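Local coordinates for protein cellulosomal scaffoldin (Bacteroides cellulosolvens, PDB 1TYJ) that is a type-II cohesin module of a cellulosomal scaffoldin that probably binds a matching dockerin to help assemble the cellulosome, at residues G1-I7 against T19-D25; N29-F35 against P104-V110; Q34-K38 against A129-S135. All blocks are in the same frame, centred on the assembly; numbering follows the deposited sequence.

Contact 1: G1-I7 against T19-D25; sequences GSVLTAI and TLTINVD. With EDO (1,2-ethanediol), chain B.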
ATOM      1  N   GLY A   1      -7.697   3.500  14.848  1.00 21.98           N
ATOM      2  CA  GLY A   1      -6.346   3.466  14.156  1.00 20.13           C
ATOM      3  C   GLY A   1      -6.419   4.095  12.784  1.00 19.82           C
ATOM      4  O   GLY A   1      -7.400   4.758  12.426  1.00 19.78           O
ATOM      5  N   SER A   2      -5.371   3.907  11.990  1.00 18.28           N
ATOM      6  CA  SER A   2      -5.337   4.552  10.686  1.00 17.22           C
ATOM      7  C   SER A   2      -4.492   3.761   9.711  1.00 17.53           C
ATOM      8  O   SER A   2      -3.654   2.979  10.119  1.00 17.09           O
ATOM      9  CB  SER A   2      -4.729   5.971  10.735  1.00 17.58           C
ATOM     10  OG  SER A   2      -3.509   5.998  11.427  0.50 14.93           O
ATOM     11  N   VAL A   3      -4.757   3.970   8.427  1.00 17.13           N
ATOM     12  CA  VAL A   3      -3.789   3.665   7.372  1.00 17.68           C
ATOM     13  C   VAL A   3      -3.207   5.016   7.015  1.00 18.94           C
ATOM     14  O   VAL A   3      -3.952   6.004   6.831  1.00 18.47           O
ATOM     15  CB  VAL A   3      -4.488   3.035   6.149  1.00 17.68           C
ATOM     16  CG1 VAL A   3      -3.498   2.934   4.973  1.00 17.54           C
ATOM     17  CG2 VAL A   3      -5.083   1.682   6.514  1.00 17.23           C
ATOM     18  N   LEU A   4      -1.880   5.106   6.955  1.00 18.98           N
ATOM     19  CA  LEU A   4      -1.283   6.393   6.614  1.00 19.58           C
ATOM     20  C   LEU A   4       0.034   6.191   5.912  1.00 19.06           C
ATOM     21  O   LEU A   4       0.589   5.078   5.936  1.00 19.11           O
ATOM     22  CB  LEU A   4      -1.117   7.261   7.856  1.00 20.60           C
ATOM     23  CG  LEU A   4      -0.061   6.845   8.875  1.00 22.06           C
ATOM     24  CD1 LEU A   4       0.072   7.946   9.943  1.00 25.53           C
ATOM     25  CD2 LEU A   4      -0.355   5.537   9.554  1.00 25.20           C
ATOM     26  N   THR A   5       0.521   7.252   5.276  1.00 17.35           N
ATOM     27  CA  THR A   5       1.680   7.110   4.372  1.00 17.42           C
ATOM     28  C   THR A   5       2.753   8.149   4.570  1.00 17.82           C
ATOM     29  O   THR A   5       2.529   9.176   5.213  1.00 19.14           O
ATOM     30  CB  THR A   5       1.233   7.118   2.884  1.00 17.02           C
ATOM     31  OG1 THR A   5       0.731   8.423   2.493  1.00 17.45           O
ATOM     32  CG2 THR A   5       0.145   6.071   2.658  1.00 17.16           C
ATOM     33  N   ALA A   6       3.920   7.866   3.991  1.00 16.78           N
ATOM     34  CA  ALA A   6       5.050   8.806   4.011  1.00 16.88           C
ATOM     35  C   ALA A   6       5.645   8.793   2.626  1.00 17.16           C
ATOM     36  O   ALA A   6       5.703   7.735   1.961  1.00 17.14           O
ATOM     37  CB  ALA A   6       6.104   8.379   5.015  1.00 17.99           C
ATOM     38  N   ILE A   7       6.072   9.978   2.198  1.00 17.84           N
ATOM     39  CA  ILE A   7       6.744  10.167   0.905  1.00 18.32           C
ATOM     40  C   ILE A   7       8.218  10.497   1.173  1.00 18.49           C
ATOM     41  O   ILE A   7       8.521  11.381   1.980  1.00 19.21           O
ATOM     42  CB  ILE A   7       6.040  11.293   0.095  1.00 18.06           C
ATOM     43  CG1 ILE A   7       4.613  10.867  -0.232  1.00 18.42           C
ATOM     44  CG2 ILE A   7       6.832  11.610  -1.167  1.00 21.78           C
ATOM     45  CD1 ILE A   7       3.773  11.982  -0.883  1.00 20.08           C
ATOM     46  N   THR A  19       9.059   7.124  -3.450  1.00 15.86           N
ATOM     47  CA  THR A  19       8.461   5.969  -2.779  1.00 15.41           C
ATOM     48  C   THR A  19       7.370   6.370  -1.785  1.00 16.09           C
ATOM     49  O   THR A  19       7.583   7.264  -0.948  1.00 16.81           O
ATOM     50  CB  THR A  19       9.560   5.143  -2.121  1.00 16.00           C
ATOM     51  OG1 THR A  19      10.475   4.716  -3.141  1.00 17.70           O
ATOM     52  CG2 THR A  19       9.008   3.912  -1.367  1.00 17.44           C
ATOM     53  N   LEU A  20       6.208   5.730  -1.919  1.00 15.69           N
ATOM     54  CA  LEU A  20       5.137   5.811  -0.939  1.00 16.34           C
ATOM     55  C   LEU A  20       5.313   4.646   0.042  1.00 16.76           C
ATOM     56  O   LEU A  20       5.147   3.480  -0.339  1.00 16.27           O
ATOM     57  CB  LEU A  20       3.797   5.650  -1.661  1.00 16.34           C
ATOM     58  CG  LEU A  20       2.526   5.869  -0.807  1.00 17.25           C
ATOM     59  CD1 LEU A  20       2.419   7.364  -0.422  1.00 18.99           C
ATOM     60  CD2 LEU A  20       1.256   5.415  -1.540  1.00 18.46           C
ATOM     61  N   THR A  21       5.649   4.951   1.294  1.00 16.91           N
ATOM     62  CA  THR A  21       5.674   3.930   2.322  1.00 16.66           C
ATOM     63  C   THR A  21       4.286   3.934   2.975  1.00 16.68           C
ATOM     64  O   THR A  21       3.751   5.013   3.333  1.00 16.95           O
ATOM     65  CB  THR A  21       6.762   4.234   3.340  1.00 17.09           C
ATOM     66  OG1 THR A  21       8.057   4.128   2.717  1.00 17.93           O
ATOM     67  CG2 THR A  21       6.690   3.240   4.513  1.00 18.05           C
ATOM     68  N   ILE A  22       3.681   2.743   3.082  1.00 15.23           N
ATOM     69  CA  ILE A  22       2.296   2.634   3.586  1.00 14.63           C
ATOM     70  C   ILE A  22       2.362   1.972   4.936  1.00 16.34           C
ATOM     71  O   ILE A  22       2.916   0.867   5.065  1.00 16.61           O
ATOM     72  CB  ILE A  22       1.400   1.805   2.660  1.00 14.68           C
ATOM     73  CG1 ILE A  22       1.384   2.393   1.225  1.00 15.78           C
ATOM     74  CG2 ILE A  22      -0.031   1.679   3.266  1.00 15.46           C
ATOM     75  CD1 ILE A  22       0.794   1.453   0.179  0.50 10.95           C
ATOM     76  N   ASN A  23       1.846   2.686   5.937  1.00 16.78           N
ATOM     77  CA  ASN A  23       1.852   2.240   7.340  1.00 17.58           C
ATOM     78  C   ASN A  23       0.446   1.943   7.852  1.00 17.64           C
ATOM     79  O   ASN A  23      -0.547   2.472   7.336  1.00 18.03           O
ATOM     80  CB  ASN A  23       2.482   3.349   8.222  1.00 17.91           C
ATOM     81  CG  ASN A  23       3.868   3.766   7.709  1.00 21.94           C
ATOM     82  OD1 ASN A  23       4.728   2.934   7.550  1.00 22.40           O
ATOM     83  ND2 ASN A  23       4.051   5.068   7.405  1.00 26.18           N
ATOM     84  N   VAL A  24       0.359   1.097   8.877  1.00 18.08           N
ATOM     85  CA  VAL A  24      -0.846   1.053   9.688  1.00 17.38           C
ATOM     86  C   VAL A  24      -0.449   1.588  11.069  1.00 18.14           C
ATOM     87  O   VAL A  24       0.722   1.515  11.455  1.00 18.63           O
ATOM     88  CB  VAL A  24      -1.456  -0.355   9.793  1.00 17.23           C
ATOM     89  CG1 VAL A  24      -1.910  -0.810   8.444  0.97 15.10           C
ATOM     90  CG2 VAL A  24      -0.454  -1.363  10.336  0.97 17.26           C
ATOM     91  N   ASP A  25      -1.427   2.082  11.823  1.00 17.85           N
ATOM     92  CA  ASP A  25      -1.144   2.522  13.196  1.00 18.64           C
ATOM     93  C   ASP A  25      -2.356   2.164  14.070  1.00 18.81           C
ATOM     94  O   ASP A  25      -3.495   2.403  13.671  1.00 19.29           O
ATOM     95  CB  ASP A  25      -0.912   4.027  13.202  1.00 19.28           C
ATOM     96  CG  ASP A  25      -0.565   4.546  14.564  0.50 21.05           C
ATOM     97  OD1 ASP A  25      -1.276   5.444  15.036  1.00 24.84           O
ATOM     98  OD2 ASP A  25       0.393   4.031  15.179  1.00 24.88           O
TER
HETATM   99  C1  EDO B 172      -8.641  -0.387  14.417  1.00 29.06           C
HETATM  100  O1  EDO B 172      -7.685   0.620  14.756  1.00 29.95           O
HETATM  101  C2  EDO B 172      -9.146  -0.964  15.724  1.00 28.77           C
HETATM  102  O2  EDO B 172      -8.010  -1.507  16.413  1.00 26.89           O
HETATM  103  O   HOH W   1      -3.884   5.994  14.146  1.00 28.35           O

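Contact 2: N29-F35 against P104-V110; sequences NFSGYQF and PESTGAV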
ATOM      1  N   ASN A  29      -3.996  -6.243  16.789  1.00 16.94           N
ATOM      2  CA  ASN A  29      -3.810  -7.651  16.389  1.00 18.04           C
ATOM      3  C   ASN A  29      -3.842  -7.820  14.864  1.00 18.57           C
ATOM      4  O   ASN A  29      -4.347  -8.818  14.339  1.00 19.15           O
ATOM      5  CB  ASN A  29      -4.848  -8.577  17.048  1.00 17.96           C
ATOM      6  CG  ASN A  29      -4.802  -8.536  18.557  1.00 18.49           C
ATOM      7  OD1 ASN A  29      -5.819  -8.808  19.233  1.00 24.24           O
ATOM      8  ND2 ASN A  29      -3.619  -8.238  19.108  1.00 17.22           N
ATOM      9  N   PHE A  30      -3.271  -6.823  14.179  1.00 16.97           N
ATOM     10  CA  PHE A  30      -3.225  -6.781  12.714  1.00 16.74           C
ATOM     11  C   PHE A  30      -2.658  -8.055  12.078  1.00 16.71           C
ATOM     12  O   PHE A  30      -1.502  -8.469  12.355  1.00 17.36           O
ATOM     13  CB  PHE A  30      -2.347  -5.579  12.319  1.00 15.76           C
ATOM     14  CG  PHE A  30      -2.131  -5.434  10.847  1.00 16.45           C
ATOM     15  CD1 PHE A  30      -0.846  -5.538  10.313  1.00 16.43           C
ATOM     16  CD2 PHE A  30      -3.216  -5.162   9.986  1.00 16.01           C
ATOM     17  CE1 PHE A  30      -0.610  -5.348   8.921  1.00 14.99           C
ATOM     18  CE2 PHE A  30      -3.001  -4.995   8.601  1.00 15.43           C
ATOM     19  CZ  PHE A  30      -1.667  -5.099   8.067  1.00 16.52           C
ATOM     20  N   SER A  31      -3.414  -8.616  11.127  1.00 15.57           N
ATOM     21  CA  SER A  31      -2.988  -9.872  10.480  1.00 15.04           C
ATOM     22  C   SER A  31      -2.918  -9.800   8.946  1.00 15.62           C
ATOM     23  O   SER A  31      -2.489 -10.772   8.302  1.00 16.49           O
ATOM     24  CB  SER A  31      -3.928 -11.045  10.851  1.00 15.93           C
ATOM     25  OG  SER A  31      -5.151 -10.835  10.125  1.00 18.85           O
ATOM     26  N   GLY A  32      -3.357  -8.694   8.351  1.00 15.53           N
ATOM     27  CA  GLY A  32      -3.322  -8.626   6.905  1.00 15.98           C
ATOM     28  C   GLY A  32      -4.098  -7.473   6.327  1.00 15.42           C
ATOM     29  O   GLY A  32      -4.916  -6.852   7.014  1.00 16.55           O
ATOM     30  N   TYR A  33      -3.845  -7.180   5.061  1.00 15.68           N
ATOM     31  CA  TYR A  33      -4.532  -6.042   4.397  1.00 15.72           C
ATOM     32  C   TYR A  33      -4.757  -6.369   2.949  1.00 15.78           C
ATOM     33  O   TYR A  33      -4.120  -7.279   2.381  1.00 15.45           O
ATOM     34  CB  TYR A  33      -3.687  -4.736   4.469  1.00 15.57           C
ATOM     35  CG  TYR A  33      -2.465  -4.818   3.569  1.00 15.45           C
ATOM     36  CD1 TYR A  33      -2.534  -4.382   2.245  1.00 16.31           C
ATOM     37  CD2 TYR A  33      -1.278  -5.430   4.002  1.00 16.45           C
ATOM     38  CE1 TYR A  33      -1.454  -4.530   1.359  1.00 17.32           C
ATOM     39  CE2 TYR A  33      -0.169  -5.575   3.120  1.00 15.59           C
ATOM     40  CZ  TYR A  33      -0.282  -5.131   1.797  1.00 15.50           C
ATOM     41  OH  TYR A  33       0.775  -5.245   0.925  1.00 17.09           O
ATOM     42  N   GLN A  34      -5.631  -5.586   2.337  1.00 15.69           N
ATOM     43  CA  GLN A  34      -5.716  -5.500   0.873  1.00 16.07           C
ATOM     44  C   GLN A  34      -5.966  -4.035   0.541  1.00 16.69           C
ATOM     45  O   GLN A  34      -6.811  -3.384   1.193  1.00 16.68           O
ATOM     46  CB  GLN A  34      -6.860  -6.368   0.329  1.00 16.54           C
ATOM     47  CG  GLN A  34      -6.751  -6.500  -1.196  1.00 21.61           C
ATOM     48  CD  GLN A  34      -7.782  -7.418  -1.787  1.00 27.59           C
ATOM     49  OE1 GLN A  34      -8.006  -8.503  -1.292  1.00 30.73           O
ATOM     50  NE2 GLN A  34      -8.390  -6.988  -2.880  1.00 32.46           N
ATOM     51  N   PHE A  35      -5.264  -3.535  -0.473  1.00 15.65           N
ATOM     52  CA  PHE A  35      -5.397  -2.134  -0.916  1.00 16.40           C
ATOM     53  C   PHE A  35      -5.761  -2.038  -2.385  1.00 16.63           C
ATOM     54  O   PHE A  35      -5.285  -2.862  -3.179  1.00 17.52           O
ATOM     55  CB  PHE A  35      -4.078  -1.370  -0.747  1.00 16.47           C
ATOM     56  CG  PHE A  35      -3.610  -1.225   0.678  1.00 14.17           C
ATOM     57  CD1 PHE A  35      -2.237  -1.250   0.960  1.00 17.81           C
ATOM     58  CD2 PHE A  35      -4.526  -1.076   1.751  1.00 16.30           C
ATOM     59  CE1 PHE A  35      -1.787  -1.076   2.247  1.00 15.86           C
ATOM     60  CE2 PHE A  35      -4.068  -0.927   3.054  1.00 16.90           C
ATOM     61  CZ  PHE A  35      -2.702  -0.922   3.303  1.00 16.77           C
ATOM     62  N   PRO A 104       1.547  -9.500  18.846  1.00 19.24           N
ATOM     63  CA  PRO A 104       0.573  -8.896  17.946  1.00 18.44           C
ATOM     64  C   PRO A 104       1.127  -7.615  17.329  1.00 18.65           C
ATOM     65  O   PRO A 104       1.706  -6.766  18.048  1.00 18.51           O
ATOM     66  CB  PRO A 104      -0.610  -8.570  18.859  1.00 18.40           C
ATOM     67  CG  PRO A 104       0.021  -8.434  20.259  1.00 18.87           C
ATOM     68  CD  PRO A 104       1.087  -9.474  20.253  1.00 19.02           C
ATOM     69  N   GLU A 105       0.926  -7.484  16.018  1.00 17.78           N
ATOM     70  CA  GLU A 105       1.324  -6.307  15.286  1.00 17.18           C
ATOM     71  C   GLU A 105       0.208  -5.273  15.284  1.00 17.88           C
ATOM     72  O   GLU A 105      -0.938  -5.639  15.426  1.00 18.59           O
ATOM     73  CB  GLU A 105       1.749  -6.717  13.856  1.00 17.65           C
ATOM     74  CG  GLU A 105       2.874  -7.762  13.896  1.00 17.08           C
ATOM     75  CD  GLU A 105       3.216  -8.373  12.553  1.00 17.46           C
ATOM     76  OE1 GLU A 105       2.803  -7.830  11.474  1.00 19.05           O
ATOM     77  OE2 GLU A 105       3.898  -9.435  12.586  1.00 18.82           O
ATOM     78  N   SER A 106       0.545  -3.993  15.138  1.00 17.29           N
ATOM     79  CA  SER A 106      -0.484  -2.954  15.191  1.00 17.48           C
ATOM     80  C   SER A 106       0.017  -1.692  14.548  1.00 17.26           C
ATOM     81  O   SER A 106      -0.753  -0.889  14.100  1.00 17.55           O
ATOM     82  CB  SER A 106      -0.942  -2.679  16.628  1.00 19.19           C
ATOM     83  OG  SER A 106       0.152  -2.352  17.486  1.00 17.95           O
ATOM     84  N   THR A 107       1.329  -1.518  14.485  1.00 16.36           N
ATOM     85  CA  THR A 107       1.876  -0.240  13.977  1.00 17.75           C
ATOM     86  C   THR A 107       3.178  -0.457  13.247  1.00 17.68           C
ATOM     87  O   THR A 107       4.058  -1.181  13.718  1.00 18.96           O
ATOM     88  CB  THR A 107       2.047   0.836  15.110  1.00 17.75           C
ATOM     89  OG1 THR A 107       0.787   1.106  15.697  0.50 19.63           O
ATOM     90  CG2 THR A 107       2.625   2.151  14.544  0.50 18.22           C
ATOM     91  N   GLY A 108       3.292   0.152  12.073  1.00 18.24           N
ATOM     92  CA  GLY A 108       4.508   0.011  11.297  1.00 17.86           C
ATOM     93  C   GLY A 108       4.282  -0.052   9.799  1.00 18.32           C
ATOM     94  O   GLY A 108       3.129  -0.022   9.343  1.00 17.92           O
ATOM     95  N   ALA A 109       5.376  -0.192   9.032  1.00 17.27           N
ATOM     96  CA  ALA A 109       5.223  -0.222   7.576  1.00 17.41           C
ATOM     97  C   ALA A 109       4.741  -1.599   7.105  1.00 17.32           C
ATOM     98  O   ALA A 109       5.291  -2.627   7.527  1.00 16.75           O
ATOM     99  CB  ALA A 109       6.527   0.129   6.884  1.00 18.24           C
ATOM    100  N   VAL A 110       3.726  -1.600   6.220  1.00 16.71           N
ATOM    101  CA  VAL A 110       3.251  -2.827   5.595  1.00 16.79           C
ATOM    102  C   VAL A 110       3.670  -3.049   4.138  1.00 16.26           C
ATOM    103  O   VAL A 110       3.736  -4.216   3.675  1.00 17.22           O
ATOM    104  CB  VAL A 110       1.706  -2.970   5.723  1.00 16.61           C
ATOM    105  CG1 VAL A 110       1.292  -2.775   7.187  1.00 18.45           C
ATOM    106  CG2 VAL A 110       0.932  -1.970   4.784  1.00 19.68           C
TER
HETATM  107  O   HOH W   2       2.982  -6.237   1.843  1.00 16.31           O

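Contact 3: Q34-K38 against A129-S135; sequences QFNIK and ATFENGS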
ATOM      1  N   GLN A  34      -5.631  -5.586   2.337  1.00 15.69           N
ATOM      2  CA  GLN A  34      -5.716  -5.500   0.873  1.00 16.07           C
ATOM      3  C   GLN A  34      -5.966  -4.035   0.541  1.00 16.69           C
ATOM      4  O   GLN A  34      -6.811  -3.384   1.193  1.00 16.68           O
ATOM      5  CB  GLN A  34      -6.860  -6.368   0.329  1.00 16.54           C
ATOM      6  CG  GLN A  34      -6.751  -6.500  -1.196  1.00 21.61           C
ATOM      7  CD  GLN A  34      -7.782  -7.418  -1.787  1.00 27.59           C
ATOM      8  OE1 GLN A  34      -8.006  -8.503  -1.292  1.00 30.73           O
ATOM      9  NE2 GLN A  34      -8.390  -6.988  -2.880  1.00 32.46           N
ATOM     10  N   PHE A  35      -5.264  -3.535  -0.473  1.00 15.65           N
ATOM     11  CA  PHE A  35      -5.397  -2.134  -0.916  1.00 16.40           C
ATOM     12  C   PHE A  35      -5.761  -2.038  -2.385  1.00 16.63           C
ATOM     13  O   PHE A  35      -5.285  -2.862  -3.179  1.00 17.52           O
ATOM     14  CB  PHE A  35      -4.078  -1.370  -0.747  1.00 16.47           C
ATOM     15  CG  PHE A  35      -3.610  -1.225   0.678  1.00 14.17           C
ATOM     16  CD1 PHE A  35      -2.237  -1.250   0.960  1.00 17.81           C
ATOM     17  CD2 PHE A  35      -4.526  -1.076   1.751  1.00 16.30           C
ATOM     18  CE1 PHE A  35      -1.787  -1.076   2.247  1.00 15.86           C
ATOM     19  CE2 PHE A  35      -4.068  -0.927   3.054  1.00 16.90           C
ATOM     20  CZ  PHE A  35      -2.702  -0.922   3.303  1.00 16.77           C
ATOM     21  N   ASN A  36      -6.591  -1.041  -2.723  1.00 15.85           N
ATOM     22  CA  ASN A  36      -6.814  -0.636  -4.100  1.00 15.79           C
ATOM     23  C   ASN A  36      -6.355   0.823  -4.171  1.00 16.68           C
ATOM     24  O   ASN A  36      -6.901   1.685  -3.458  1.00 17.31           O
ATOM     25  CB  ASN A  36      -8.302  -0.739  -4.456  1.00 17.20           C
ATOM     26  CG  ASN A  36      -8.523  -0.621  -5.947  1.00 20.06           C
ATOM     27  OD1 ASN A  36      -8.949   0.439  -6.461  1.00 26.75           O
ATOM     28  ND2 ASN A  36      -8.154  -1.665  -6.665  1.00 17.58           N
ATOM     29  N   ILE A  37      -5.339   1.088  -4.996  1.00 16.35           N
ATOM     30  CA  ILE A  37      -4.668   2.417  -5.057  1.00 16.52           C
ATOM     31  C   ILE A  37      -4.661   2.952  -6.468  1.00 16.78           C
ATOM     32  O   ILE A  37      -4.331   2.240  -7.418  1.00 17.82           O
ATOM     33  CB  ILE A  37      -3.219   2.330  -4.511  0.67 14.57           C
ATOM     34  CG1 ILE A  37      -3.239   1.887  -3.050  1.00 16.43           C
ATOM     35  CG2 ILE A  37      -2.445   3.655  -4.747  1.00 16.79           C
ATOM     36  CD1 ILE A  37      -1.824   1.670  -2.431  1.00 17.27           C
ATOM     37  N   LYS A  38      -5.052   4.214  -6.624  1.00 17.13           N
ATOM     38  CA  LYS A  38      -5.093   4.809  -7.961  1.00 17.53           C
ATOM     39  C   LYS A  38      -3.944   5.795  -8.078  1.00 17.45           C
ATOM     40  O   LYS A  38      -3.592   6.474  -7.114  1.00 18.73           O
ATOM     41  CB  LYS A  38      -6.463   5.489  -8.149  1.00 18.65           C
ATOM     42  CG  LYS A  38      -6.637   6.283  -9.408  0.50 19.10           C
ATOM     43  CD  LYS A  38      -7.427   5.481 -10.407  0.50 22.23           C
ATOM     44  CE  LYS A  38      -7.254   6.019 -11.808  0.50 22.41           C
ATOM     45  NZ  LYS A  38      -5.839   6.111 -12.248  0.50 16.99           N
ATOM     46  N   ALA A 129      -0.773   9.365  -4.875  1.00 15.46           N
ATOM     47  CA  ALA A 129      -1.731   8.287  -5.121  1.00 15.64           C
ATOM     48  C   ALA A 129      -2.935   8.520  -4.239  1.00 16.89           C
ATOM     49  O   ALA A 129      -2.881   9.350  -3.325  1.00 18.06           O
ATOM     50  CB  ALA A 129      -1.087   6.921  -4.807  1.00 16.55           C
ATOM     51  N   THR A 130      -3.998   7.769  -4.504  1.00 17.48           N
ATOM     52  CA  THR A 130      -5.177   7.771  -3.658  1.00 18.10           C
ATOM     53  C   THR A 130      -5.619   6.333  -3.326  1.00 19.19           C
ATOM     54  O   THR A 130      -5.543   5.453  -4.183  1.00 19.88           O
ATOM     55  CB  THR A 130      -6.348   8.528  -4.376  1.00 19.34           C
ATOM     56  OG1 THR A 130      -6.708   7.850  -5.573  0.50 15.77           O
ATOM     57  CG2 THR A 130      -5.956   9.977  -4.705  0.50 20.01           C
ATOM     58  N   PHE A 131      -6.077   6.096  -2.096  1.00 17.56           N
ATOM     59  CA  PHE A 131      -6.730   4.834  -1.805  1.00 18.81           C
ATOM     60  C   PHE A 131      -8.211   4.999  -2.200  1.00 19.89           C
ATOM     61  O   PHE A 131      -8.892   5.907  -1.695  1.00 20.09           O
ATOM     62  CB  PHE A 131      -6.653   4.552  -0.305  1.00 19.14           C
ATOM     63  CG  PHE A 131      -5.258   4.271   0.200  1.00 18.07           C
ATOM     64  CD1 PHE A 131      -4.468   5.301   0.700  1.00 18.57           C
ATOM     65  CD2 PHE A 131      -4.775   2.962   0.257  1.00 17.18           C
ATOM     66  CE1 PHE A 131      -3.158   5.045   1.219  1.00 20.69           C
ATOM     67  CE2 PHE A 131      -3.478   2.672   0.775  1.00 20.50           C
ATOM     68  CZ  PHE A 131      -2.666   3.719   1.253  1.00 20.83           C
ATOM     69  N   GLU A 132      -8.728   4.142  -3.075  1.00 22.26           N
ATOM     70  CA  GLU A 132     -10.125   4.299  -3.514  1.00 27.10           C
ATOM     71  C   GLU A 132     -10.729   2.947  -3.805  1.00 29.25           C
ATOM     72  O   GLU A 132     -10.059   2.093  -4.372  1.00 28.70           O
ATOM     73  CB  GLU A 132     -10.174   5.091  -4.815  1.00 27.65           C
ATOM     74  CG  GLU A 132      -9.896   6.562  -4.737  1.00 31.40           C
ATOM     75  CD  GLU A 132     -10.082   7.234  -6.103  1.00 32.94           C
ATOM     76  OE1 GLU A 132     -11.096   6.912  -6.790  1.00 37.03           O
ATOM     77  OE2 GLU A 132      -9.214   8.064  -6.483  1.00 36.85           O
ATOM     78  N   ASN A 133     -12.007   2.776  -3.450  1.00 31.79           N
ATOM     79  CA  ASN A 133     -12.713   1.526  -3.682  1.00 35.79           C
ATOM     80  C   ASN A 133     -12.623   1.195  -5.155  1.00 37.81           C
ATOM     81  O   ASN A 133     -12.612   2.096  -6.016  1.00 38.77           O
ATOM     82  CB  ASN A 133     -14.183   1.678  -3.267  1.00 36.03           C
ATOM     83  CG  ASN A 133     -14.371   1.884  -1.736  1.00 37.70           C
ATOM     84  OD1 ASN A 133     -15.343   2.507  -1.293  1.00 41.76           O
ATOM     85  ND2 ASN A 133     -13.465   1.350  -0.947  1.00 35.62           N
ATOM     86  N   GLY A 134     -12.557  -0.086  -5.476  1.00 40.36           N
ATOM     87  CA  GLY A 134     -12.628  -0.473  -6.878  1.00 43.44           C
ATOM     88  C   GLY A 134     -12.916  -1.941  -6.919  1.00 45.78           C
ATOM     89  O   GLY A 134     -13.882  -2.403  -6.308  1.00 46.72           O
ATOM     90  N   SER A 135     -12.070  -2.671  -7.640  1.00 47.54           N
ATOM     91  CA  SER A 135     -11.820  -4.064  -7.318  1.00 48.66           C
ATOM     92  C   SER A 135     -13.111  -4.872  -7.184  1.00 49.45           C
ATOM     93  O   SER A 135     -14.067  -4.685  -7.937  1.00 50.44           O
ATOM     94  CB  SER A 135     -11.034  -4.103  -6.001  1.00 49.05           C
ATOM     95  OG  SER A 135     -11.625  -3.218  -5.034  1.00 49.41           O
TER

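Contact 1: G1-I7 against T19-D25
Two flat groups of strand 19-25, the carboxylate of Asp25 and the amide of Asn23, lie on the same sheet surface as Ser2 and Leu4. One bound water ties the carboxylate to Ser2, taking up Asp25 OD1 at 2.8 Å and Ser2 OG at 2.7 Å; since Ser2 was modelled in two conformers, this link describes one of them. The other oxygen, OD2, is bonded by Thr107. Leu4 CD2 packs on the CB methylene of Asn23 at 3.8 Å, not on its amide, and also touches Asp25 CB. Six backbone bonds join the strands, whose directions differ by 150°. The tightest, Asn23 N to Leu4 O at 2.7 Å, arrives almost in line with the carbonyl, at a C=O...N angle of 178°. This antiparallel pairing belongs to one sheet of the cohesin beta sandwich, and its other surface, bearing Val3, Thr5 and Ile7, looks into the core toward Phe131 and Leu128. There Val3 CG1 runs alongside Ile22 CG2, 4.1 Å away. With CG trans to its backbone N (chi1 -173°), Leu20 leans over to strand 2-7, and its CD1 lies 3.5 Å from Thr5 CB while also touching Ile7 CG1.

Contact 2: N29-F35 against P104-V110
Val110 inserts its two methyls among three aromatic side chains, Phe30, Tyr33 and Phe35, and this is the dense part of the contact. Its branches divide the work: CG1 meets Phe30 CE1 at 3.6 Å, obliquely to the ring, while CG2 lies over one face of Tyr33, off toward the rim, 4.1 Å from CE2. The same CG2 touches the edge of Phe35, near the ring plane, 3.8 Å from CE1. Tyr33 and Phe35 also pack on each other, Tyr33 CD1 standing 3.3 Å above the centre of the Phe35 ring. A chi1 of 71° sets the Tyr33 ring between its own backbone N and carbonyl carbon, and the hydroxyl ends beside a water in the ring plane. That water is 2.6 Å from Tyr33 OH and donates to Val110 O, 2.8 Å away. With an alanine in place of Tyr33, Val110 CG2 and the face of Phe35 would probably lose their shared neighbour, and the water its hydroxyl partner. The other end is looser. Phe30 N reaches Glu105 O at 2.9 Å, but the N-H...O angle is only 135°, and beyond it Pro104 is exposed. The carboxylate of Glu105 turns to partners outside the segments, Tyr92 and the backbone N of Leu67. Strands 30-38 and 108-117 belong to different sheets, and axes 10.1 Å apart, inclined at 50° and lacking main-chain bonds between strands 30-35 and 108-110 are consistent with two sheets packed face to face, as in the cohesin beta sandwich.

Contact 3: Q34-K38 against A129-S135
Thr130 O is approached by two donors from the neighbouring strand: Lys38 N forms a 2.8 Å hydrogen bond with an N-H...O angle of 166°, and Ile37 CA adds a CA-H...O contact at 3.3 Å. The reciprocal bond, Thr130 N to Lys38 O at 2.9 Å, completes the pair. Two residues along, Glu132 N bonds to Asn36 O at 3.1 Å, carrying the backbone pairing past Phe131 as the chain leaves its strand. These bonds mark an antiparallel junction in one sheet of the cohesin sandwich, with Ile37 and Phe131 a non-hydrogen-bonded pair whose side chains enter the core. Ile37 lies alongside the Phe131 ring, CD1 being 3.7 Å from CE2. Its CG2, trans to the backbone N, turns to Ala129 CB at 3.5 Å. Phe131 directs the CE2 edge of its ring at the centre of the Phe35 face in a T-shaped pair, with centroids 5.3 Å apart and planes at 76°, covering the Phe35 face opposite Tyr33. On the outer surface Lys38 and Thr130 were each modelled in two conformers; in those described, Lys38 CB passes 3.5 Å from Thr130 OG1, which donates to the Glu132 carboxylate, and Lys38 NZ bonds Gln83 O and Gly84 O.

In the fold
The contacts describe the two sheets of the beta sandwich and the core between them. Contact 1 lies within one sheet and contact 3 within the other, their centres about 13 Å apart, while contact 2 spans the gap; its centre is about 11 Å from that of contact 1 and about 17 Å from that of contact 3. Contact 1 closes first along the chain, and contacts 2 and 3 then start from strand 30-38 and share Phe35. Strand 108-117 is sheet neighbour to 17-25, with Ile22 O and Val110 N in a probable hydrogen bond. Ile22 packs on Phe35 and Ile37, and Thr5 on Phe131, so the sheets meet in one apolar core in this probable dockerin-binding module.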